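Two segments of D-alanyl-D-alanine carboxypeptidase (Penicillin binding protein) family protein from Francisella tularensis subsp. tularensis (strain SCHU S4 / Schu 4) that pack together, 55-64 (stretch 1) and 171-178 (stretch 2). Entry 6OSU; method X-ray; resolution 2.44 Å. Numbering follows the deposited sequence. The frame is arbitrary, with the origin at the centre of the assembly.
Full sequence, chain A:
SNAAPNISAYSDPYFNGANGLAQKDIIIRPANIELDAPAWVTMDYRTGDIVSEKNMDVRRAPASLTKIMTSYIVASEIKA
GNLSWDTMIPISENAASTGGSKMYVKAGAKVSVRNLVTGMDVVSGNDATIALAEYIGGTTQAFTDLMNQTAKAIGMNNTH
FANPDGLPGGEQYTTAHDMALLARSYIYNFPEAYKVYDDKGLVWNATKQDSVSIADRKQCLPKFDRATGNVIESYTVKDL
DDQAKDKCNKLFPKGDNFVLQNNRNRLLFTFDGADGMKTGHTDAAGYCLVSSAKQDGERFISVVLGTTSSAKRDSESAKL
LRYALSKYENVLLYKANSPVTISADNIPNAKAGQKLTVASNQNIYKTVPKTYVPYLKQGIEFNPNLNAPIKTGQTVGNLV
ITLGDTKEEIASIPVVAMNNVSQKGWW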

# COMPACT_ATOMS: atom_id res chain seq x y z
N ASN A 55 -7.25 -7.79 14.35
CA ASN A 55 -8.51 -7.05 14.28
C ASN A 55 -8.66 -6.32 12.94
O ASN A 55 -9.21 -5.22 12.87
CB ASN A 55 -8.63 -6.06 15.44
CG ASN A 55 -8.69 -6.75 16.79
OD1 ASN A 55 -9.43 -7.72 16.96
ND2 ASN A 55 -7.92 -6.26 17.75
N MET A 56 -8.15 -6.93 11.87
CA MET A 56 -8.04 -6.23 10.60
C MET A 56 -9.39 -5.87 9.99
O MET A 56 -9.43 -5.08 9.05
CB MET A 56 -7.23 -7.06 9.59
CG MET A 56 -7.94 -8.30 9.08
SD MET A 56 -7.04 -9.09 7.74
CE MET A 56 -8.06 -10.53 7.44
N ASP A 57 -10.49 -6.42 10.51
CA ASP A 57 -11.83 -6.14 10.00
C ASP A 57 -12.69 -5.37 11.00
O ASP A 57 -13.88 -5.17 10.74
CB ASP A 57 -12.53 -7.43 9.60
CG ASP A 57 -11.91 -8.08 8.39
OD1 ASP A 57 -11.54 -7.35 7.44
OD2 ASP A 57 -11.77 -9.32 8.38
N VAL A 58 -12.12 -4.92 12.11
CA VAL A 58 -12.87 -4.15 13.10
C VAL A 58 -13.00 -2.71 12.61
O VAL A 58 -12.02 -2.10 12.18
CB VAL A 58 -12.20 -4.22 14.48
CG1 VAL A 58 -12.92 -3.32 15.47
CG2 VAL A 58 -12.17 -5.65 14.99
N ARG A 59 -14.21 -2.18 12.67
CA ARG A 59 -14.48 -0.85 12.14
C ARG A 59 -14.01 0.22 13.12
O ARG A 59 -14.42 0.23 14.29
CB ARG A 59 -15.96 -0.71 11.83
CG ARG A 59 -16.38 -1.58 10.66
CD ARG A 59 -17.88 -1.57 10.42
NE ARG A 59 -18.21 -2.37 9.25
CZ ARG A 59 -19.40 -2.38 8.66
NH1 ARG A 59 -20.39 -1.64 9.13
NH2 ARG A 59 -19.60 -3.14 7.59
N ARG A 60 -13.13 1.11 12.65
CA ARG A 60 -12.63 2.23 13.43
C ARG A 60 -12.74 3.50 12.60
O ARG A 60 -13.04 3.45 11.40
CB ARG A 60 -11.17 2.01 13.87
CG ARG A 60 -10.89 0.68 14.52
CD ARG A 60 -9.53 0.71 15.21
NE ARG A 60 -9.61 1.24 16.57
CZ ARG A 60 -9.37 2.50 16.91
NH1 ARG A 60 -9.02 3.39 15.98
NH2 ARG A 60 -9.48 2.88 18.17
N ALA A 61 -12.46 4.63 13.24
CA ALA A 61 -12.62 5.92 12.57
C ALA A 61 -11.47 6.13 11.59
O ALA A 61 -10.35 5.68 11.83
CB ALA A 61 -12.66 7.05 13.60
N PRO A 62 -11.72 6.77 10.44
CA PRO A 62 -10.68 6.85 9.41
C PRO A 62 -9.67 7.97 9.62
O PRO A 62 -8.51 7.80 9.24
CB PRO A 62 -11.48 7.07 8.11
CG PRO A 62 -12.91 6.87 8.48
CD PRO A 62 -13.01 7.23 9.92
N ALA A 63 -10.08 9.10 10.17
CA ALA A 63 -9.21 10.30 10.30
C ALA A 63 -8.75 10.70 8.89
O ALA A 63 -9.51 10.51 7.93
CB ALA A 63 -8.09 10.03 11.28
N SER A 64 -7.54 11.23 8.72
CA SER A 64 -7.10 11.72 7.42
C SER A 64 -6.75 10.61 6.44
O SER A 64 -6.37 10.94 5.31
CB SER A 64 -5.88 12.64 7.56
OG SER A 64 -6.24 13.96 7.94
N GLU A 171 -21.60 9.37 10.52
CA GLU A 171 -21.15 7.98 10.48
C GLU A 171 -19.92 7.88 9.59
O GLU A 171 -19.92 8.35 8.45
CB GLU A 171 -22.26 7.07 9.97
CG GLU A 171 -21.88 5.59 9.93
CD GLU A 171 -23.04 4.68 9.55
OE1 GLU A 171 -23.16 3.58 10.14
OE2 GLU A 171 -23.85 5.09 8.69
N GLN A 172 -18.87 7.24 10.11
CA GLN A 172 -17.55 7.36 9.51
C GLN A 172 -16.70 6.21 10.02
O GLN A 172 -16.42 6.14 11.22
CB GLN A 172 -16.94 8.71 9.89
CG GLN A 172 -15.75 9.16 9.08
CD GLN A 172 -15.19 10.49 9.58
OE1 GLN A 172 -13.98 10.66 9.70
NE2 GLN A 172 -16.08 11.42 9.89
N TYR A 173 -16.28 5.31 9.13
CA TYR A 173 -15.45 4.19 9.56
C TYR A 173 -14.73 3.56 8.39
O TYR A 173 -15.10 3.75 7.22
CB TYR A 173 -16.28 3.13 10.30
CG TYR A 173 -17.44 2.58 9.50
CD1 TYR A 173 -17.25 1.58 8.55
CD2 TYR A 173 -18.73 3.05 9.70
CE1 TYR A 173 -18.31 1.07 7.82
CE2 TYR A 173 -19.80 2.55 8.98
CZ TYR A 173 -19.58 1.56 8.04
OH TYR A 173 -20.64 1.06 7.32
N THR A 174 -13.69 2.80 8.72
CA THR A 174 -12.99 1.93 7.79
C THR A 174 -12.32 0.84 8.61
O THR A 174 -12.50 0.76 9.83
CB THR A 174 -11.97 2.70 6.95
OG1 THR A 174 -11.38 1.80 6.00
CG2 THR A 174 -10.87 3.27 7.83
N THR A 175 -11.55 -0.02 7.94
CA THR A 175 -10.80 -1.07 8.61
C THR A 175 -9.38 -1.09 8.08
O THR A 175 -9.09 -0.55 7.01
CB THR A 175 -11.45 -2.46 8.42
OG1 THR A 175 -11.26 -2.90 7.07
CG2 THR A 175 -12.93 -2.42 8.74
N ALA A 176 -8.49 -1.72 8.84
CA ALA A 176 -7.10 -1.84 8.40
C ALA A 176 -7.02 -2.65 7.12
O ALA A 176 -6.22 -2.34 6.22
CB ALA A 176 -6.24 -2.46 9.50
N HIS A 177 -7.84 -3.69 7.00
CA HIS A 177 -7.87 -4.49 5.78
C HIS A 177 -8.37 -3.67 4.60
O HIS A 177 -7.79 -3.70 3.51
CB HIS A 177 -8.75 -5.73 5.98
CG HIS A 177 -8.73 -6.69 4.83
ND1 HIS A 177 -9.64 -7.71 4.70
CD2 HIS A 177 -7.91 -6.78 3.75
CE1 HIS A 177 -9.39 -8.39 3.60
NE2 HIS A 177 -8.34 -7.84 3.00
N ASP A 178 -9.45 -2.91 4.80
CA ASP A 178 -9.99 -2.09 3.72
C ASP A 178 -8.98 -1.03 3.27
O ASP A 178 -8.87 -0.74 2.07
CB ASP A 178 -11.29 -1.43 4.16
CG ASP A 178 -12.50 -2.32 3.94
OD1 ASP A 178 -12.32 -3.53 3.68
OD2 ASP A 178 -13.64 -1.81 4.03
O HOH W 1 -9.38 -2.63 11.51
O HOH W 2 -12.50 -5.12 5.88

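The firmest link is a reciprocal backbone pair between R60 and T174: R60 N donates to T174 O (2.9 Å, 170° at the hydrogen) and T174 N donates to R60 O (2.8 Å, 161°), the signature of a single antiparallel bridge. Two CA-H...O contacts flank it, R59 CA to T174 O (3.4 Å) and Y173 CA to R60 O (3.1 Å). A second anchor lies at the helix start, where H177 N donates to M56 O (2.9 Å, 158°). T175 OG1 caps the same helix by accepting from D178 N (2.9 Å), a role suited to threonine. Water 1 extends the join, accepting from A176 N (3.0 Å) and donating to N55 O (2.9 Å) and V58 O (2.8 Å). The link from H177 ND1 to D57 OD1 is long (3.4 Å) and weak.

Packing completes the 633 Å² interface. R59, extended beyond chi1, lays its CD over the Y173 ring face, 4.0 Å from the centroid and 27° off the normal; the R59 NH1 to Y173 OH approach (3.3 Å) has too poor an angle for a hydrogen bond. M56 SD sits obliquely 4.5 Å from the H177 ring centroid. P62, buried and directed toward stretch 2, offers its compact ring to two neighbours: its CD meets Q172 CG at 3.5 Å, its CB meets T174 CG2 at 3.9 Å.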